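FACT complex subunit SPT16 (Ashbya gossypii, PDB 6A8M) probably acts, within the FACT complex, as a histone chaperone that reorganises nucleosomes during transcription, replication and repair, this chain being its N-terminal, peptidase-like region. Local coordinates at residues F378-K383 and F395-G400; N331-G336 and D419-T424; D255-P260 and L371-S376; D193-L198 and C291-K296; P355-G360 and N402-S407. All coordinates share one frame; numbering follows the deposited sequence.

In the fold
All five contacts lie in the peptidase-like part of the chain, which has the pita-bread fold of the M24 family. Interactions 1 and 2, with centres 12 Å apart, share a sheet: strands 394-405 and 412-424 are neighbours, and Phe-395 N probably bonds to Val-421 O at 2.7 Å. Interactions 3 and 4, centres 11 Å apart, meet on a second sheet of the same domain, where Ala-257 N probably bonds to Gly-292 O at 2.7 Å and Asp-255 forms a salt bridge with Arg-294. Asn-301 connects the two sheets, its side chain bonding to Asn-396 and Tyr-258. Interaction 5 sits farther out on strand 394-405, its centre 19 Å from that of interaction 1.

Interaction 1 of 5, residues F378-K383 and F395-G400; sequences FVLNNK and FNISLG
Leu-380 and Ile-397 are the closest residues along the two backbones, CA to CA 8.5 Å, with no backbone bond between them, because strand 364-368 runs between the two segments in the antiparallel sheet. This sheet belongs to the pita-bread fold of the M24 peptidase family, and the contact shows how side chains can reach across an intervening strand. The two phenylalanines form an offset edge-to-face pair: the edge of Phe-395 is directed toward the face of Phe-378, with ring planes at 72° and centroids 5.5 Å apart. In Phe-378, CG stands anti to the backbone N (chi1 -157°), and this brings CE1 within 3.7 Å of Phe-395 CE1. Leu-380, at the centre of an inverse gamma turn, lies roughly perpendicular to both Phe-395 and Ile-397. Helix 312-332 backs the buried cluster, where its Ile-328 touches Ile-397. Both methyls of Leu-380 border Phe-395, CD1 at 4.1 Å from Phe-395 CD1 and CD2 at 4.1 Å from Phe-395 CE1, and Leu-380 CD1 also meets Ile-397 CD1 at 3.6 Å.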
# COMPACT_ATOMS: atom_id res chain seq x y z
N PHE A 378 -1.94 -10.37 -3.54
CA PHE A 378 -3.38 -10.24 -3.77
C PHE A 378 -3.57 -9.26 -4.93
O PHE A 378 -4.19 -8.22 -4.81
CB PHE A 378 -4.09 -9.80 -2.49
CG PHE A 378 -5.57 -10.14 -2.43
CD1 PHE A 378 -6.40 -9.99 -3.54
CD2 PHE A 378 -6.13 -10.56 -1.24
CE1 PHE A 378 -7.78 -10.29 -3.46
CE2 PHE A 378 -7.49 -10.87 -1.15
CZ PHE A 378 -8.32 -10.75 -2.25
N VAL A 379 -2.96 -9.60 -6.09
CA VAL A 379 -3.16 -8.86 -7.33
C VAL A 379 -4.39 -9.41 -8.03
O VAL A 379 -4.61 -10.63 -8.05
CB VAL A 379 -1.91 -8.95 -8.23
CG1 VAL A 379 -2.16 -8.32 -9.56
CG2 VAL A 379 -0.71 -8.22 -7.56
N LEU A 380 -5.19 -8.52 -8.62
CA LEU A 380 -6.44 -8.93 -9.26
C LEU A 380 -6.14 -9.33 -10.70
O LEU A 380 -6.37 -8.59 -11.65
CB LEU A 380 -7.47 -7.81 -9.18
CG LEU A 380 -7.79 -7.35 -7.75
CD1 LEU A 380 -8.79 -6.19 -7.75
CD2 LEU A 380 -8.33 -8.52 -6.93
N ASN A 381 -5.59 -10.55 -10.85
CA ASN A 381 -5.22 -11.08 -12.15
C ASN A 381 -5.77 -12.50 -12.29
O ASN A 381 -6.35 -13.06 -11.34
CB ASN A 381 -3.70 -11.04 -12.34
CG ASN A 381 -2.96 -11.86 -11.30
OD1 ASN A 381 -3.48 -12.83 -10.74
ND2 ASN A 381 -1.70 -11.50 -11.06
N ASN A 382 -5.54 -13.11 -13.46
CA ASN A 382 -6.06 -14.45 -13.72
C ASN A 382 -5.34 -15.53 -12.92
O ASN A 382 -5.90 -16.62 -12.70
CB ASN A 382 -5.98 -14.76 -15.23
CG ASN A 382 -6.22 -16.24 -15.56
OD1 ASN A 382 -5.28 -17.04 -15.55
ND2 ASN A 382 -7.47 -16.60 -15.86
N LYS A 383 -4.13 -15.26 -12.46
CA LYS A 383 -3.32 -16.31 -11.87
C LYS A 383 -3.75 -16.65 -10.45
O LYS A 383 -3.68 -17.82 -10.05
CB LYS A 383 -1.84 -15.90 -11.90
N PHE A 395 -9.33 -2.06 -1.73
CA PHE A 395 -8.67 -2.32 -3.01
C PHE A 395 -8.31 -1.03 -3.74
O PHE A 395 -9.01 -0.01 -3.65
CB PHE A 395 -9.55 -3.19 -3.94
CG PHE A 395 -9.77 -4.56 -3.41
CD1 PHE A 395 -8.89 -5.58 -3.74
CD2 PHE A 395 -10.81 -4.80 -2.53
CE1 PHE A 395 -9.06 -6.85 -3.21
CE2 PHE A 395 -11.00 -6.07 -2.01
CZ PHE A 395 -10.12 -7.09 -2.35
N ASN A 396 -7.19 -1.11 -4.46
CA ASN A 396 -6.89 -0.22 -5.58
C ASN A 396 -7.45 -0.90 -6.82
O ASN A 396 -6.89 -1.89 -7.29
CB ASN A 396 -5.38 -0.03 -5.65
CG ASN A 396 -4.93 0.72 -6.89
OD1 ASN A 396 -5.72 1.42 -7.51
ND2 ASN A 396 -3.65 0.59 -7.21
N ILE A 397 -8.58 -0.41 -7.33
CA ILE A 397 -9.16 -0.95 -8.56
C ILE A 397 -8.64 -0.07 -9.68
O ILE A 397 -9.07 1.08 -9.81
CB ILE A 397 -10.69 -0.97 -8.50
CG1 ILE A 397 -11.19 -1.77 -7.30
CG2 ILE A 397 -11.29 -1.52 -9.79
CD1 ILE A 397 -10.81 -3.26 -7.36
N SER A 398 -7.69 -0.60 -10.46
CA SER A 398 -6.96 0.21 -11.44
C SER A 398 -6.98 -0.55 -12.75
O SER A 398 -6.52 -1.70 -12.82
CB SER A 398 -5.52 0.45 -10.98
OG SER A 398 -4.74 1.00 -12.04
N LEU A 399 -7.50 0.07 -13.79
CA LEU A 399 -7.54 -0.62 -15.07
C LEU A 399 -7.09 0.30 -16.18
O LEU A 399 -7.21 1.52 -16.11
CB LEU A 399 -8.91 -1.18 -15.39
CG LEU A 399 -10.16 -0.44 -14.95
CD1 LEU A 399 -11.29 -0.74 -15.89
CD2 LEU A 399 -10.54 -0.92 -13.58
N GLY A 400 -6.55 -0.32 -17.22
CA GLY A 400 -5.93 0.44 -18.27
C GLY A 400 -5.99 -0.31 -19.58
O GLY A 400 -6.12 -1.54 -19.60

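Interaction 2 of 5, residues N331-G336 and D419-T424; sequences NLLRVG and DTVQLT
Leu-333 meets strand 419-424 chiefly through one methyl group, which touches two residues of the same strand face. Its CD1 lies 3.7 Å from Val-421 CG1 and 4.1 Å from Leu-423 CD2. The side chains of Leu-333 and Val-421 run antiparallel alongside each other, whereas Leu-423 slants across the first leucine, Leu-423 CD1 coming within 4.1 Å of Leu-333 O. The valine branch is placed by its first torsion: CG1 stands anti to the backbone N (chi1 -180°) and reaches out to the leucine. One shell further out lies the backbone. Leu-333 is the first residue to leave helical angles at the end of helix 312-332; it forms the centre of an inverse gamma turn, and its side chain points toward the sheet. Alternation along the strand sends Gln-422 the other way, toward helix 179-208. Its NE2 curls back to Leu-423 O of its own strand, 3.1 Å away, in a nearly straight bond (174°); Leu-423 O lies in the amide plane of Gln-422, while NE2 stands well above the carbonyl plane, and a weak second bond runs to Gly-392 O. Asp-419, at the start of the segment, is buried and held by salt bridges to Arg-304 and Lys-436. A helix end packed on the outer face of a curved antiparallel sheet fits the pita-bread fold of the M24 family.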
# COMPACT_ATOMS: atom_id res chain seq x y z
N ASN A 331 -20.45 -5.14 -9.32
CA ASN A 331 -20.91 -6.49 -9.61
C ASN A 331 -19.91 -7.57 -9.23
O ASN A 331 -20.31 -8.58 -8.67
CB ASN A 331 -21.26 -6.61 -11.09
CG ASN A 331 -22.06 -7.84 -11.38
OD1 ASN A 331 -22.95 -8.20 -10.61
ND2 ASN A 331 -21.73 -8.52 -12.47
N LEU A 332 -18.62 -7.41 -9.53
CA LEU A 332 -17.68 -8.51 -9.35
C LEU A 332 -16.98 -8.51 -7.99
O LEU A 332 -16.53 -9.56 -7.54
CB LEU A 332 -16.62 -8.47 -10.46
CG LEU A 332 -17.20 -8.62 -11.86
CD1 LEU A 332 -16.16 -8.31 -12.91
CD2 LEU A 332 -17.75 -10.03 -12.04
N LEU A 333 -16.87 -7.35 -7.35
CA LEU A 333 -16.18 -7.24 -6.06
C LEU A 333 -17.10 -7.77 -4.96
O LEU A 333 -17.86 -7.02 -4.36
CB LEU A 333 -15.78 -5.80 -5.81
CG LEU A 333 -14.33 -5.38 -5.79
CD1 LEU A 333 -14.24 -4.02 -5.15
CD2 LEU A 333 -13.45 -6.42 -5.06
N ARG A 334 -17.03 -9.07 -4.70
CA ARG A 334 -17.95 -9.73 -3.79
C ARG A 334 -17.19 -10.56 -2.77
O ARG A 334 -16.15 -11.14 -3.08
CB ARG A 334 -18.93 -10.62 -4.56
CG ARG A 334 -19.65 -9.87 -5.66
N VAL A 335 -17.73 -10.63 -1.55
CA VAL A 335 -17.11 -11.43 -0.50
C VAL A 335 -17.01 -12.87 -0.94
O VAL A 335 -18.00 -13.47 -1.40
CB VAL A 335 -17.90 -11.30 0.82
CG1 VAL A 335 -17.34 -12.24 1.87
CG2 VAL A 335 -17.88 -9.87 1.31
N GLY A 336 -15.83 -13.45 -0.80
CA GLY A 336 -15.58 -14.80 -1.27
C GLY A 336 -15.01 -14.88 -2.67
O GLY A 336 -14.49 -15.94 -3.06
N ASP A 419 -9.60 3.83 -8.76
CA ASP A 419 -10.23 4.36 -7.57
C ASP A 419 -9.95 3.44 -6.40
O ASP A 419 -9.69 2.24 -6.58
CB ASP A 419 -11.75 4.53 -7.76
CG ASP A 419 -12.09 5.79 -8.54
OD1 ASP A 419 -11.92 6.89 -7.99
OD2 ASP A 419 -12.50 5.68 -9.71
N THR A 420 -10.02 4.01 -5.20
CA THR A 420 -9.87 3.24 -3.97
C THR A 420 -11.24 2.79 -3.48
O THR A 420 -12.17 3.60 -3.37
CB THR A 420 -9.16 4.10 -2.93
OG1 THR A 420 -7.89 4.51 -3.49
CG2 THR A 420 -8.92 3.34 -1.63
N VAL A 421 -11.38 1.49 -3.23
CA VAL A 421 -12.68 0.90 -2.91
C VAL A 421 -12.56 0.10 -1.62
O VAL A 421 -11.70 -0.78 -1.50
CB VAL A 421 -13.18 -0.02 -4.04
CG1 VAL A 421 -14.56 -0.61 -3.67
CG2 VAL A 421 -13.24 0.73 -5.39
N GLN A 422 -13.44 0.39 -0.67
CA GLN A 422 -13.48 -0.26 0.63
C GLN A 422 -14.66 -1.23 0.67
O GLN A 422 -15.79 -0.83 0.39
CB GLN A 422 -13.64 0.78 1.73
CG GLN A 422 -13.84 0.18 3.10
CD GLN A 422 -12.56 -0.44 3.65
OE1 GLN A 422 -11.51 0.21 3.70
NE2 GLN A 422 -12.64 -1.70 4.05
N LEU A 423 -14.41 -2.48 1.03
CA LEU A 423 -15.51 -3.40 1.31
C LEU A 423 -16.04 -3.12 2.70
O LEU A 423 -15.28 -3.20 3.67
CB LEU A 423 -15.06 -4.86 1.22
CG LEU A 423 -15.10 -5.58 -0.13
CD1 LEU A 423 -16.54 -5.69 -0.67
CD2 LEU A 423 -14.21 -4.86 -1.11
N THR A 424 -17.33 -2.80 2.80
CA THR A 424 -18.01 -2.64 4.08
C THR A 424 -19.18 -3.61 4.18
O THR A 424 -19.54 -4.30 3.22
CB THR A 424 -18.52 -1.20 4.26
OG1 THR A 424 -19.69 -1.02 3.46
CG2 THR A 424 -17.46 -0.21 3.83

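Interaction 3 of 5, residues D255-P260 and L371-S376; sequences DWAYSP and LEFRDS
Tyr-258 and Phe-373 bring their rings together at an oblique angle, the planes inclined by 59° and the centroids 5.0 Å apart. The CD1 and CE1 atoms of the tyrosine do the touching. Tyr-258 CD1 stands 3.6 Å above one face of Phe-373, displaced toward the rim, and its CE1 approaches Phe-373 CZ to 3.3 Å, which makes this a tight contact. Torsions explain how the rings find each other: Tyr-258 CG sits between its own backbone N and carbonyl carbon (chi1 61°), while Phe-373 extends with CG opposite the backbone N (chi1 -180°). Ala-257 adds a smaller contact, its CB 3.7 Å from Phe-373 CD1 and lying obliquely to that ring. The polar end of Tyr-258 is engaged as well, since its OH is hydrogen-bonded to Asn-301 OD1, which helps to fix the ring in place. Phe-373 reaches from an irregular loop to a segment more than a hundred residues earlier in the chain. That loop joins strands 364-368 and 379-381, whereas Ala-257 and Tyr-258 lie at or near the end of strand 254-256. Phe-373 also touches Cys-299 and Asn-301 on strand 298-308, and Tyr-46 of the N-terminal lobe, just before helix 48-57, both contacts Phe-373 and bonds to the Ala-257 carbonyl, so the pair lies where the lobe meets the peptidase-like part.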
# COMPACT_ATOMS: atom_id res chain seq x y z
N ASP A 255 1.55 12.04 3.36
CA ASP A 255 2.69 11.94 2.47
C ASP A 255 2.22 11.36 1.13
O ASP A 255 1.07 10.94 0.98
CB ASP A 255 3.80 11.09 3.11
CG ASP A 255 5.18 11.29 2.48
OD1 ASP A 255 5.33 12.12 1.56
OD2 ASP A 255 6.13 10.61 2.94
N TRP A 256 3.11 11.32 0.15
CA TRP A 256 2.82 10.59 -1.08
C TRP A 256 3.02 9.09 -0.89
O TRP A 256 3.95 8.66 -0.21
CB TRP A 256 3.73 11.06 -2.22
CG TRP A 256 3.42 12.43 -2.72
CD1 TRP A 256 4.17 13.56 -2.55
CD2 TRP A 256 2.27 12.82 -3.48
NE1 TRP A 256 3.57 14.62 -3.17
CE2 TRP A 256 2.39 14.20 -3.73
CE3 TRP A 256 1.15 12.14 -3.96
CZ2 TRP A 256 1.44 14.91 -4.45
CZ3 TRP A 256 0.20 12.85 -4.67
CH2 TRP A 256 0.35 14.22 -4.92
N ALA A 257 2.16 8.29 -1.54
CA ALA A 257 2.42 6.85 -1.62
C ALA A 257 3.45 6.52 -2.69
O ALA A 257 4.12 5.47 -2.61
CB ALA A 257 1.13 6.09 -1.89
N TYR A 258 3.56 7.37 -3.70
CA TYR A 258 4.50 7.25 -4.80
C TYR A 258 4.52 8.61 -5.49
O TYR A 258 3.65 9.45 -5.26
CB TYR A 258 4.10 6.12 -5.79
CG TYR A 258 2.75 6.31 -6.43
CD1 TYR A 258 1.58 5.86 -5.81
CD2 TYR A 258 2.64 6.95 -7.66
CE1 TYR A 258 0.35 6.06 -6.42
CE2 TYR A 258 1.42 7.14 -8.27
CZ TYR A 258 0.27 6.70 -7.64
OH TYR A 258 -0.95 6.91 -8.24
N SER A 259 5.51 8.82 -6.34
CA SER A 259 5.59 10.07 -7.09
C SER A 259 4.47 10.11 -8.12
O SER A 259 4.28 9.14 -8.86
CB SER A 259 6.94 10.21 -7.78
OG SER A 259 7.97 10.53 -6.85
N PRO A 260 3.71 11.21 -8.21
CA PRO A 260 2.61 11.28 -9.17
C PRO A 260 3.07 11.00 -10.60
O PRO A 260 4.18 11.36 -10.98
CB PRO A 260 2.12 12.73 -9.04
CG PRO A 260 2.53 13.14 -7.64
CD PRO A 260 3.81 12.40 -7.35
N LEU A 371 -1.45 -0.56 4.31
CA LEU A 371 -0.10 -0.13 4.69
C LEU A 371 0.89 -0.38 3.57
O LEU A 371 1.86 0.37 3.42
CB LEU A 371 0.33 -0.85 5.97
CG LEU A 371 -0.47 -0.50 7.23
CD1 LEU A 371 -0.17 -1.45 8.39
CD2 LEU A 371 -0.15 0.94 7.66
N GLU A 372 0.68 -1.44 2.79
CA GLU A 372 1.45 -1.70 1.58
C GLU A 372 0.67 -1.13 0.40
O GLU A 372 -0.53 -1.40 0.25
CB GLU A 372 1.66 -3.20 1.39
CG GLU A 372 2.67 -3.60 0.34
CD GLU A 372 3.04 -5.07 0.46
OE1 GLU A 372 4.09 -5.47 -0.06
OE2 GLU A 372 2.27 -5.83 1.09
N PHE A 373 1.34 -0.33 -0.44
CA PHE A 373 0.65 0.28 -1.57
C PHE A 373 0.11 -0.77 -2.53
O PHE A 373 -1.05 -0.69 -2.97
CB PHE A 373 1.55 1.25 -2.34
CG PHE A 373 0.84 1.87 -3.48
CD1 PHE A 373 -0.12 2.84 -3.24
CD2 PHE A 373 1.07 1.46 -4.79
CE1 PHE A 373 -0.83 3.41 -4.27
CE2 PHE A 373 0.35 2.03 -5.83
CZ PHE A 373 -0.60 3.00 -5.56
N ARG A 374 0.91 -1.78 -2.84
CA ARG A 374 0.51 -2.87 -3.72
C ARG A 374 0.88 -4.20 -3.06
O ARG A 374 2.06 -4.51 -2.89
CB ARG A 374 1.16 -2.75 -5.10
CG ARG A 374 0.68 -3.84 -6.09
CD ARG A 374 1.42 -3.75 -7.40
NE ARG A 374 0.86 -4.64 -8.42
CZ ARG A 374 -0.21 -4.34 -9.16
NH1 ARG A 374 -0.84 -3.19 -9.01
NH2 ARG A 374 -0.65 -5.23 -10.07
N ASP A 375 -0.14 -4.95 -2.66
CA ASP A 375 0.07 -6.28 -2.09
C ASP A 375 0.17 -7.27 -3.24
O ASP A 375 -0.84 -7.70 -3.82
CB ASP A 375 -1.07 -6.62 -1.14
CG ASP A 375 -0.83 -7.91 -0.39
OD1 ASP A 375 -0.01 -8.76 -0.82
OD2 ASP A 375 -1.53 -8.10 0.63
N SER A 376 1.41 -7.68 -3.55
CA SER A 376 1.66 -8.59 -4.65
C SER A 376 1.12 -9.98 -4.42
O SER A 376 1.06 -10.77 -5.36
CB SER A 376 3.16 -8.68 -4.91
OG SER A 376 3.63 -7.39 -5.26

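Interaction 4 of 5, residues D193-L198 and C291-K296; sequences DKFMNL and CGIRYK
Phe-195 turns its side chain from helix 179-208 toward strand 285-295 and passes nearly square across Ile-293. The ring atom CD2 lies 3.7 Å from Ile-293 CD1, and CE2 lies 3.9 Å from the same methyl, so the isoleucine tip meets one side of the phenylalanine obliquely. The ring also packs edge-to-face with Trp-256, on the strand next to 285-295. Here a long helix is laid against a sheet of the M24 pita-bread fold, the closest CA pair being that of Met-196 and Cys-291, 6.6 Å apart. Met-196 follows and reaches the strand by a different route. Its CG is anti to the backbone N (chi1 -175°), but the chain then bends at the second and third torsions and brings CE to 4.0 Å from Cys-291 N. In the conformer of Cys-291 described here, one of two, SG lies 3.7 Å from Met-196 N and 4.1 Å from Phe-195 CB; these sulfur contacts are therefore less certain.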
# COMPACT_ATOMS: atom_id res chain seq x y z
N ASP A 193 -7.91 12.66 -3.79
CA ASP A 193 -8.86 13.50 -4.52
C ASP A 193 -8.36 14.93 -4.66
O ASP A 193 -8.44 15.52 -5.74
CB ASP A 193 -10.22 13.53 -3.80
CG ASP A 193 -11.08 12.30 -4.02
OD1 ASP A 193 -10.78 11.48 -4.92
OD2 ASP A 193 -12.08 12.20 -3.28
N LYS A 194 -7.88 15.52 -3.55
CA LYS A 194 -7.48 16.93 -3.59
C LYS A 194 -6.31 17.14 -4.54
O LYS A 194 -6.26 18.15 -5.25
CB LYS A 194 -7.07 17.42 -2.20
CG LYS A 194 -8.20 17.46 -1.21
CD LYS A 194 -9.29 18.38 -1.70
CE LYS A 194 -10.09 18.88 -0.55
NZ LYS A 194 -11.04 19.92 -1.03
N PHE A 195 -5.34 16.23 -4.51
CA PHE A 195 -4.18 16.36 -5.38
C PHE A 195 -4.52 16.04 -6.83
O PHE A 195 -3.95 16.66 -7.74
CB PHE A 195 -3.04 15.50 -4.84
CG PHE A 195 -2.38 16.14 -3.65
CD1 PHE A 195 -1.48 17.18 -3.84
CD2 PHE A 195 -2.72 15.77 -2.36
CE1 PHE A 195 -0.91 17.83 -2.75
CE2 PHE A 195 -2.16 16.42 -1.28
CZ PHE A 195 -1.25 17.44 -1.47
N MET A 196 -5.45 15.11 -7.09
CA MET A 196 -5.89 14.93 -8.47
C MET A 196 -6.57 16.20 -8.99
O MET A 196 -6.37 16.59 -10.15
CB MET A 196 -6.83 13.72 -8.60
CG MET A 196 -7.25 13.40 -10.04
SD MET A 196 -5.86 13.15 -11.19
CE MET A 196 -5.31 11.53 -10.69
N ASN A 197 -7.35 16.87 -8.14
CA ASN A 197 -7.94 18.15 -8.54
C ASN A 197 -6.86 19.17 -8.89
O ASN A 197 -6.98 19.88 -9.90
CB ASN A 197 -8.83 18.72 -7.43
CG ASN A 197 -9.39 20.08 -7.82
OD1 ASN A 197 -10.19 20.17 -8.75
ND2 ASN A 197 -8.93 21.15 -7.16
N LEU A 198 -5.82 19.27 -8.06
CA LEU A 198 -4.73 20.21 -8.33
C LEU A 198 -4.04 19.84 -9.62
O LEU A 198 -3.66 20.72 -10.41
CB LEU A 198 -3.70 20.19 -7.21
CG LEU A 198 -3.96 20.91 -5.90
CD1 LEU A 198 -2.77 20.65 -5.01
CD2 LEU A 198 -4.16 22.41 -6.13
N CYS A 291 -2.26 9.61 -8.92
CA CYS A 291 -1.56 10.00 -7.72
C CYS A 291 -2.13 9.21 -6.56
O CYS A 291 -3.26 8.71 -6.62
CB CYS A 291 -1.60 11.51 -7.48
SG CYS A 291 -3.19 12.16 -7.13
N GLY A 292 -1.32 9.07 -5.54
CA GLY A 292 -1.69 8.25 -4.40
C GLY A 292 -1.07 8.80 -3.15
O GLY A 292 0.11 9.13 -3.15
N ILE A 293 -1.85 8.86 -2.08
CA ILE A 293 -1.49 9.53 -0.84
C ILE A 293 -1.40 8.48 0.26
O ILE A 293 -2.01 7.41 0.16
CB ILE A 293 -2.53 10.61 -0.51
CG1 ILE A 293 -2.34 11.82 -1.44
CG2 ILE A 293 -2.53 11.03 0.96
CD1 ILE A 293 -1.14 12.67 -1.07
N ARG A 294 -0.61 8.76 1.29
CA ARG A 294 -0.64 7.99 2.53
C ARG A 294 -1.09 8.91 3.65
O ARG A 294 -0.63 10.05 3.75
CB ARG A 294 0.73 7.37 2.89
CG ARG A 294 1.34 6.43 1.85
CD ARG A 294 2.52 5.63 2.46
NE ARG A 294 3.47 6.50 3.16
CZ ARG A 294 4.67 6.87 2.70
NH1 ARG A 294 5.11 6.44 1.53
NH2 ARG A 294 5.43 7.66 3.44
N TYR A 295 -1.99 8.43 4.49
CA TYR A 295 -2.29 9.11 5.74
C TYR A 295 -2.11 8.13 6.88
O TYR A 295 -2.76 7.08 6.92
CB TYR A 295 -3.70 9.68 5.78
CG TYR A 295 -3.90 10.43 7.05
CD1 TYR A 295 -3.20 11.62 7.28
CD2 TYR A 295 -4.75 9.97 8.03
CE1 TYR A 295 -3.37 12.31 8.47
CE2 TYR A 295 -4.93 10.67 9.21
CZ TYR A 295 -4.23 11.83 9.43
OH TYR A 295 -4.40 12.54 10.61
N LYS A 296 -1.25 8.50 7.84
CA LYS A 296 -0.83 7.60 8.91
C LYS A 296 -0.50 6.22 8.35
O LYS A 296 -0.89 5.18 8.92
CB LYS A 296 -1.88 7.52 10.01
CG LYS A 296 -1.98 8.84 10.77
CD LYS A 296 -2.94 8.74 11.96
CE LYS A 296 -2.26 8.14 13.19
NZ LYS A 296 -2.99 8.52 14.45

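Interaction 5 of 5, residues P355-G360 and N402-S407; sequences PELSAG and NNLKDS
Leu-357 sets one methyl against the forked end of Leu-404, its CD2 lying 3.8 Å from both CD1 and CD2 of that residue, and the two side chains meet almost perpendicularly. This contact lies at the far end of strand 394-405, where the chain turns a corner, at Asn-403, out of the antiparallel sheet of the pita-bread fold and the segment after helix 339-353 comes alongside. Leu-357 ends a short 3-10 turn, and its buried side chain also touches Asn-317 and Phe-320 of helix 312-332. A polar link accompanies the apolar one: Asn-402 N donates to Gly-360 O over 2.9 Å (157°). In the reverse direction, Gly-360 CA makes a CH...O contact of 3.5 Å with Asn-402 O. At the corner itself Asn-402 OD1 accepts a bent bond from Asn-403 N at 2.7 Å, while Asn-402 ND2 bonds to Tyr-268 O.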
# COMPACT_ATOMS: atom_id res chain seq x y z
N PRO A 355 -14.35 -5.87 -28.05
CA PRO A 355 -13.25 -6.81 -28.30
C PRO A 355 -12.01 -6.16 -28.90
O PRO A 355 -10.90 -6.68 -28.74
CB PRO A 355 -13.88 -7.85 -29.24
CG PRO A 355 -15.05 -7.14 -29.86
CD PRO A 355 -15.56 -6.23 -28.80
N GLU A 356 -12.16 -5.00 -29.54
CA GLU A 356 -10.99 -4.26 -30.01
C GLU A 356 -10.08 -3.82 -28.87
O GLU A 356 -8.92 -3.46 -29.13
CB GLU A 356 -11.42 -3.04 -30.82
CG GLU A 356 -12.27 -2.07 -30.03
CD GLU A 356 -13.76 -2.25 -30.32
OE1 GLU A 356 -14.41 -1.24 -30.66
OE2 GLU A 356 -14.27 -3.40 -30.22
N LEU A 357 -10.57 -3.85 -27.62
CA LEU A 357 -9.81 -3.47 -26.43
C LEU A 357 -9.27 -4.67 -25.65
O LEU A 357 -8.58 -4.47 -24.64
CB LEU A 357 -10.69 -2.62 -25.50
CG LEU A 357 -11.20 -1.29 -26.04
CD1 LEU A 357 -11.92 -0.50 -24.92
CD2 LEU A 357 -10.06 -0.49 -26.65
N SER A 358 -9.57 -5.90 -26.08
CA SER A 358 -9.15 -7.07 -25.31
C SER A 358 -7.63 -7.17 -25.23
O SER A 358 -7.08 -7.49 -24.16
CB SER A 358 -9.72 -8.35 -25.92
OG SER A 358 -11.13 -8.38 -25.75
N ALA A 359 -6.94 -6.90 -26.34
CA ALA A 359 -5.49 -7.12 -26.40
C ALA A 359 -4.74 -6.10 -25.56
O ALA A 359 -3.70 -6.42 -24.97
CB ALA A 359 -5.01 -7.05 -27.84
N GLY A 360 -5.23 -4.87 -25.54
CA GLY A 360 -4.55 -3.78 -24.86
C GLY A 360 -4.85 -3.67 -23.39
O GLY A 360 -4.22 -2.87 -22.70
N ASN A 402 -3.74 -0.06 -23.28
CA ASN A 402 -2.58 0.58 -23.88
C ASN A 402 -2.50 0.22 -25.36
O ASN A 402 -3.21 -0.67 -25.85
CB ASN A 402 -1.29 0.19 -23.13
CG ASN A 402 -0.13 1.19 -23.34
OD1 ASN A 402 -0.26 2.19 -24.06
ND2 ASN A 402 0.99 0.93 -22.68
N ASN A 403 -1.68 0.98 -26.08
CA ASN A 403 -1.36 0.65 -27.48
C ASN A 403 -2.60 0.71 -28.36
O ASN A 403 -2.83 -0.15 -29.22
CB ASN A 403 -0.67 -0.72 -27.59
CG ASN A 403 0.63 -0.77 -26.82
OD1 ASN A 403 1.59 -0.10 -27.19
ND2 ASN A 403 0.69 -1.57 -25.76
N LEU A 404 -3.41 1.74 -28.15
CA LEU A 404 -4.55 2.02 -29.01
C LEU A 404 -4.17 3.10 -30.01
O LEU A 404 -3.29 3.92 -29.76
CB LEU A 404 -5.74 2.48 -28.17
CG LEU A 404 -6.09 1.51 -27.04
CD1 LEU A 404 -7.26 2.04 -26.24
CD2 LEU A 404 -6.41 0.15 -27.68
N LYS A 405 -4.85 3.09 -31.16
CA LYS A 405 -4.72 4.15 -32.14
C LYS A 405 -6.09 4.49 -32.69
O LYS A 405 -6.91 3.60 -32.93
CB LYS A 405 -3.80 3.75 -33.30
CG LYS A 405 -2.35 3.51 -32.92
CD LYS A 405 -1.46 3.46 -34.17
CE LYS A 405 -0.13 2.76 -33.87
NZ LYS A 405 0.58 3.38 -32.72
N ASP A 406 -6.35 5.78 -32.89
CA ASP A 406 -7.56 6.15 -33.61
C ASP A 406 -7.52 5.57 -35.02
O ASP A 406 -6.50 5.64 -35.71
CB ASP A 406 -7.69 7.67 -33.68
CG ASP A 406 -8.99 8.09 -34.30
OD1 ASP A 406 -9.98 8.20 -33.55
OD2 ASP A 406 -9.04 8.25 -35.54
N SER A 407 -8.62 4.95 -35.45
CA SER A 407 -8.60 4.22 -36.71
C SER A 407 -8.45 5.13 -37.93
O SER A 407 -8.03 4.66 -38.99
CB SER A 407 -9.87 3.39 -36.85
OG SER A 407 -10.97 4.22 -37.17